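Extracellular solute-binding protein family 5 (PDB 4ONY) probably binds peptides or related solutes in the periplasm and delivers them to an ABC transporter for import across the inner membrane. Local coordinates at residues A382-V387 with V550-D555; G312-T317 with N515-A520. One frame throughout, in Å; residues are numbered along the deposited sequence.

Interaction 1 of 2, residues A382-V387 with V550-D555; sequences AVREDV and VLISGD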
loop_
_atom_site.group_PDB
_atom_site.type_symbol
_atom_site.label_atom_id
_atom_site.label_comp_id
_atom_site.label_asym_id
_atom_site.label_seq_id
_atom_site.Cartn_x
_atom_site.Cartn_y
_atom_site.Cartn_z
ATOM N N ALA A 382 2.915 2.084 -28.503
ATOM C CA ALA A 382 2.898 1.688 -27.105
ATOM C C ALA A 382 1.550 1.851 -26.400
ATOM O O ALA A 382 1.269 1.127 -25.443
ATOM C CB ALA A 382 3.955 2.436 -26.351
ATOM N N VAL A 383 0.738 2.800 -26.878
ATOM C CA VAL A 383 -0.532 3.073 -26.308
ATOM C C VAL A 383 -1.618 3.005 -27.386
ATOM O O VAL A 383 -1.468 3.543 -28.462
ATOM C CB VAL A 383 -0.543 4.470 -25.666
ATOM C CG1 VAL A 383 -1.927 4.747 -25.097
ATOM C CG2 VAL A 383 0.536 4.537 -24.600
ATOM N N ARG A 384 -2.676 2.276 -27.076
ATOM C CA ARG A 384 -3.775 2.056 -27.992
ATOM C C ARG A 384 -4.555 3.380 -28.058
ATOM O O ARG A 384 -4.648 4.116 -27.051
ATOM C CB ARG A 384 -4.645 0.950 -27.373
ATOM C CG ARG A 384 -5.486 0.130 -28.300
ATOM C CD ARG A 384 -5.807 -1.246 -27.726
ATOM N NE ARG A 384 -6.518 -1.148 -26.455
ATOM C CZ ARG A 384 -6.274 -1.909 -25.391
ATOM N NH1 ARG A 384 -5.304 -2.836 -25.398
ATOM N NH2 ARG A 384 -6.980 -1.714 -24.278
ATOM N N GLU A 385 -5.088 3.690 -29.223
ATOM C CA GLU A 385 -5.845 4.896 -29.413
ATOM C C GLU A 385 -6.946 5.107 -28.344
ATOM O O GLU A 385 -7.107 6.231 -27.829
ATOM C CB GLU A 385 -6.492 4.927 -30.823
ATOM C CG GLU A 385 -7.355 6.154 -31.015
ATOM C CD GLU A 385 -7.974 6.281 -32.409
ATOM O OE1 GLU A 385 -8.914 5.506 -32.764
ATOM O OE2 GLU A 385 -7.553 7.214 -33.111
ATOM N N ASP A 386 -7.741 4.076 -28.062
ATOM C CA ASP A 386 -8.821 4.241 -27.044
ATOM C C ASP A 386 -8.260 4.561 -25.646
ATOM O O ASP A 386 -8.811 5.368 -24.904
ATOM C CB ASP A 386 -9.840 3.062 -27.009
ATOM C CG ASP A 386 -9.197 1.664 -26.742
ATOM O OD1 ASP A 386 -7.954 1.505 -26.572
ATOM O OD2 ASP A 386 -10.001 0.700 -26.712
ATOM N N VAL A 387 -7.122 3.991 -25.330
ATOM C CA VAL A 387 -6.489 4.264 -24.024
ATOM C C VAL A 387 -5.918 5.691 -24.011
ATOM O O VAL A 387 -5.977 6.365 -22.986
ATOM C CB VAL A 387 -5.408 3.216 -23.695
ATOM C CG1 VAL A 387 -4.639 3.547 -22.428
ATOM C CG2 VAL A 387 -6.026 1.827 -23.545
ATOM N N VAL A 550 0.466 2.798 -20.925
ATOM C CA VAL A 550 1.283 1.794 -21.583
ATOM C C VAL A 550 0.995 0.381 -21.054
ATOM O O VAL A 550 0.943 -0.596 -21.842
ATOM C CB VAL A 550 2.788 2.111 -21.439
ATOM C CG1 VAL A 550 3.615 0.972 -22.037
ATOM C CG2 VAL A 550 3.132 3.462 -22.079
ATOM N N LEU A 551 0.827 0.277 -19.730
ATOM C CA LEU A 551 0.610 -0.982 -19.097
ATOM C C LEU A 551 -0.759 -1.580 -19.452
ATOM O O LEU A 551 -0.864 -2.775 -19.782
ATOM C CB LEU A 551 0.762 -0.853 -17.573
ATOM C CG LEU A 551 2.128 -0.535 -17.018
ATOM C CD1 LEU A 551 2.058 -0.286 -15.509
ATOM C CD2 LEU A 551 3.133 -1.661 -17.296
ATOM N N ILE A 552 -1.784 -0.745 -19.431
ATOM C CA ILE A 552 -3.116 -1.149 -19.880
ATOM C C ILE A 552 -3.075 -1.621 -21.346
ATOM O O ILE A 552 -3.725 -2.617 -21.703
ATOM C CB ILE A 552 -4.127 -0.010 -19.764
ATOM C CG1 ILE A 552 -4.409 0.304 -18.289
ATOM C CG2 ILE A 552 -5.447 -0.373 -20.478
ATOM C CD1 ILE A 552 -5.032 1.683 -18.069
ATOM N N SER A 553 -2.315 -0.895 -22.183
ATOM C CA SER A 553 -2.251 -1.146 -23.623
ATOM C C SER A 553 -1.476 -2.419 -23.966
ATOM O O SER A 553 -1.561 -2.910 -25.079
ATOM C CB SER A 553 -1.650 0.036 -24.362
ATOM O OG SER A 553 -2.471 1.188 -24.242
ATOM N N GLY A 554 -0.743 -2.959 -23.002
ATOM C CA GLY A 554 -0.064 -4.216 -23.166
ATOM C C GLY A 554 -0.893 -5.447 -22.788
ATOM O O GLY A 554 -0.451 -6.564 -23.029
ATOM N N ASP A 555 -2.047 -5.256 -22.162
ATOM C CA ASP A 555 -2.827 -6.373 -21.612
ATOM C C ASP A 555 -1.926 -7.419 -20.903
ATOM O O ASP A 555 -1.946 -8.628 -21.198
ATOM C CB ASP A 555 -3.713 -7.000 -22.688
ATOM C CG ASP A 555 -4.806 -6.061 -23.128
ATOM O OD1 ASP A 555 -5.870 -6.017 -22.443
ATOM O OD2 ASP A 555 -4.604 -5.364 -24.144
HETATM O O HOH W 1 1.885 -1.207 -24.146
HETATM O O HOH W 2 -6.229 -3.497 -22.036
HETATM O O HOH W 3 -3.123 -3.391 -27.235
#
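Arg384 bonds to both Asp555 and Ser553, linking the loop before helix 385-389 to the C-terminal end of helix 537-553. The charged part is a network of three residues. NH1 of Arg384 reaches OD2 of Asp555 at 2.9 Å, with guanidinium and carboxylate planes nearly coplanar; the N-H points imperfectly, at 138°. OD1 of Asp386 accepts from NE of Arg384 at 3.0 Å through its syn lone pair. The chain bends at chi3 (59°), which sets NE where this second carboxylate receives it. Two such carboxylates fix the rotation of the guanidinium and would be expected to stabilise its positive charge.

Waters fill in the rest: one links NH2 of Arg384 to Ile552 O and Asp555 OD1, another links NH1 to Ser553 O, and a third bridges Ala382 O and Val550 O.

Arg384 is the N-cap residue of short helix 385-389, and the contact joins the start of that helix to the last turn of helix 537-553, which leads into strand 557-562 of the mixed sheet. The backbone N of Arg384 donates to Ser553 OG at 3.0 Å, nearly straight at 169°, while OG also bonds to Arg549 O one turn back in its helix.

Apolar contacts flank the serine. CG2 of Val383 touches CG2 of Val550 at 3.8 Å, the two side chains crossing at about a right angle, and Leu376 of helix 370-376 packs on both. Val387 CG2 meets Ile552 CG2, also at 3.8 Å, and Val387 CB lies 3.6 Å from Ser553 OG.

Interaction 2 of 2, residues G312-T317 with N515-A520; sequences GFVFNT and NFAGVA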
loop_
_atom_site.group_PDB
_atom_site.type_symbol
_atom_site.label_atom_id
_atom_site.label_comp_id
_atom_site.label_asym_id
_atom_site.label_seq_id
_atom_site.Cartn_x
_atom_site.Cartn_y
_atom_site.Cartn_z
ATOM N N GLY A 312 -5.537 -9.011 -10.478
ATOM C CA GLY A 312 -5.817 -9.397 -11.856
ATOM C C GLY A 312 -5.298 -10.754 -12.208
ATOM O O GLY A 312 -4.442 -11.294 -11.479
ATOM N N PHE A 313 -5.773 -11.310 -13.338
ATOM C CA PHE A 313 -5.110 -12.464 -13.916
ATOM C C PHE A 313 -3.902 -11.935 -14.640
ATOM O O PHE A 313 -3.976 -10.879 -15.272
ATOM C CB PHE A 313 -5.999 -13.218 -14.882
ATOM C CG PHE A 313 -7.151 -13.911 -14.252
ATOM C CD1 PHE A 313 -6.965 -15.078 -13.526
ATOM C CD2 PHE A 313 -8.445 -13.445 -14.432
ATOM C CE1 PHE A 313 -8.030 -15.762 -12.977
ATOM C CE2 PHE A 313 -9.533 -14.154 -13.888
ATOM C CZ PHE A 313 -9.315 -15.316 -13.160
ATOM N N VAL A 314 -2.776 -12.610 -14.496
ATOM C CA VAL A 314 -1.518 -12.212 -15.072
ATOM C C VAL A 314 -1.105 -13.164 -16.161
ATOM O O VAL A 314 -1.044 -14.363 -15.947
ATOM C CB VAL A 314 -0.394 -12.152 -14.023
ATOM C CG1 VAL A 314 0.868 -11.606 -14.662
ATOM C CG2 VAL A 314 -0.758 -11.186 -12.893
ATOM N N PHE A 315 -0.862 -12.647 -17.352
ATOM C CA PHE A 315 -0.351 -13.441 -18.460
ATOM C C PHE A 315 1.169 -13.518 -18.352
ATOM O O PHE A 315 1.837 -12.475 -18.319
ATOM C CB PHE A 315 -0.634 -12.762 -19.812
ATOM C CG PHE A 315 -2.113 -12.624 -20.171
ATOM C CD1 PHE A 315 -2.809 -13.701 -20.725
ATOM C CD2 PHE A 315 -2.739 -11.409 -20.033
ATOM C CE1 PHE A 315 -4.152 -13.583 -21.095
ATOM C CE2 PHE A 315 -4.087 -11.271 -20.379
ATOM C CZ PHE A 315 -4.784 -12.368 -20.912
ATOM N N ASN A 316 1.731 -14.729 -18.348
ATOM C CA ASN A 316 3.189 -14.859 -18.525
ATOM C C ASN A 316 3.592 -14.708 -19.990
ATOM O O ASN A 316 3.607 -15.677 -20.745
ATOM C CB ASN A 316 3.728 -16.186 -17.991
ATOM C CG ASN A 316 5.245 -16.237 -17.965
ATOM O OD1 ASN A 316 5.923 -15.289 -18.359
ATOM N ND2 ASN A 316 5.793 -17.385 -17.523
ATOM N N THR A 317 3.974 -13.486 -20.361
ATOM C CA THR A 317 4.285 -13.147 -21.754
ATOM C C THR A 317 5.533 -13.872 -22.240
ATOM O O THR A 317 5.780 -13.920 -23.430
ATOM C CB THR A 317 4.442 -11.616 -22.033
ATOM O OG1 THR A 317 5.635 -11.101 -21.452
ATOM C CG2 THR A 317 3.230 -10.821 -21.551
ATOM N N ASN A 515 8.294 -9.069 -11.611
ATOM C CA ASN A 515 7.771 -8.813 -12.978
ATOM C C ASN A 515 7.096 -10.088 -13.477
ATOM O O ASN A 515 7.633 -10.805 -14.335
ATOM C CB ASN A 515 8.933 -8.414 -13.883
ATOM C CG ASN A 515 8.486 -7.891 -15.254
ATOM O OD1 ASN A 515 7.340 -8.058 -15.694
ATOM N ND2 ASN A 515 9.393 -7.211 -15.897
ATOM N N PHE A 516 5.939 -10.384 -12.927
ATOM C CA PHE A 516 5.283 -11.671 -13.211
ATOM C C PHE A 516 4.811 -11.818 -14.632
ATOM O O PHE A 516 4.758 -12.923 -15.122
ATOM C CB PHE A 516 4.163 -11.901 -12.201
ATOM C CG PHE A 516 4.666 -11.894 -10.770
ATOM C CD1 PHE A 516 5.677 -12.777 -10.354
ATOM C CD2 PHE A 516 4.162 -11.028 -9.860
ATOM C CE1 PHE A 516 6.159 -12.769 -9.053
ATOM C CE2 PHE A 516 4.643 -11.019 -8.552
ATOM C CZ PHE A 516 5.607 -11.892 -8.156
ATOM N N ALA A 517 4.440 -10.723 -15.300
ATOM C CA ALA A 517 4.034 -10.799 -16.709
ATOM C C ALA A 517 5.203 -10.838 -17.685
ATOM O O ALA A 517 4.996 -11.165 -18.880
ATOM C CB ALA A 517 3.132 -9.645 -17.079
ATOM N N GLY A 518 6.424 -10.565 -17.208
ATOM C CA GLY A 518 7.583 -10.515 -18.079
ATOM C C GLY A 518 7.576 -9.298 -19.001
ATOM O O GLY A 518 7.905 -9.402 -20.175
ATOM N N VAL A 519 7.171 -8.138 -18.471
ATOM C CA VAL A 519 7.184 -6.902 -19.262
ATOM C C VAL A 519 8.626 -6.494 -19.569
ATOM O O VAL A 519 9.480 -6.524 -18.659
ATOM C CB VAL A 519 6.461 -5.785 -18.503
ATOM C CG1 VAL A 519 6.446 -4.495 -19.311
ATOM C CG2 VAL A 519 5.042 -6.218 -18.197
ATOM N N ALA A 520 8.901 -6.146 -20.824
ATOM C CA ALA A 520 10.204 -5.595 -21.264
ATOM C C ALA A 520 10.009 -4.730 -22.494
ATOM O O ALA A 520 10.015 -5.210 -23.635
ATOM C CB ALA A 520 11.241 -6.691 -21.559
#
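Thr317 and Ala517 carry the polar half of this contact, Val314 and Ala517 the apolar half. Thr317 OG1 sits between its backbone N and carbonyl carbon (chi1 71°), which brings the hydroxyl to the same side as the backbone N-H. Both then grip one acceptor, Ala517 O: OG1 donates from within the carbonyl plane at 2.7 Å, and N donates at 2.9 Å from above that plane. Thr317 CB and CG2 press against the same oxygen.

Three residues before Thr317, Val314 points at the loop with CG1 anti to the backbone N, and this branch lies 3.8 Å from Ala517 CB and 4.1 Å from Phe516 CB. The phenyl ring of Phe516 leads away from the strand, so its CB makes the apolar contact. Between the two halves, Ala517 CA approaches Phe315 O at 3.2 Å in a CA-H...O contact. Asn316 spends its amide outside the two segments, ND2 on Tyr482 O and OD1 on Arg318 NH1.

The loop is braced from within by Asn515, whose OD1 accepts from Val519 N at 2.8 Å and whose ND2 returns a bond to Val519 O at 2.8 Å. Residues 515-518 form a type I beta turn, seated against the C-terminal end of strand 310-315, an inner strand of the mixed sheet in one lobe of this family 5 solute-binding protein.

Interactions 1 and 2 lie on the same side of the chain's centre, their centres about 15 Å apart, and their four segments alternate along the chain. They touch directly where Asp555 O comes 3.1 Å from Phe315 CD2. Just beyond, Tyr556 pairs with Phe315 through the backbone, so the exit from helix 537-553 in interaction 1 runs into strand 557-562 beside strand 310-315 of interaction 2. Arg328 of helix 325-333 bridges both, bonding to Gly554 O, more weakly to Asp555 O, and packing on Phe315 and Thr317. Neither contact includes any of the residues lining the 1-ethoxy-2-(2-ethoxyethoxy)ethane pocket, Gln222, Gln225, Arg226, Tyr256 and Tyr257.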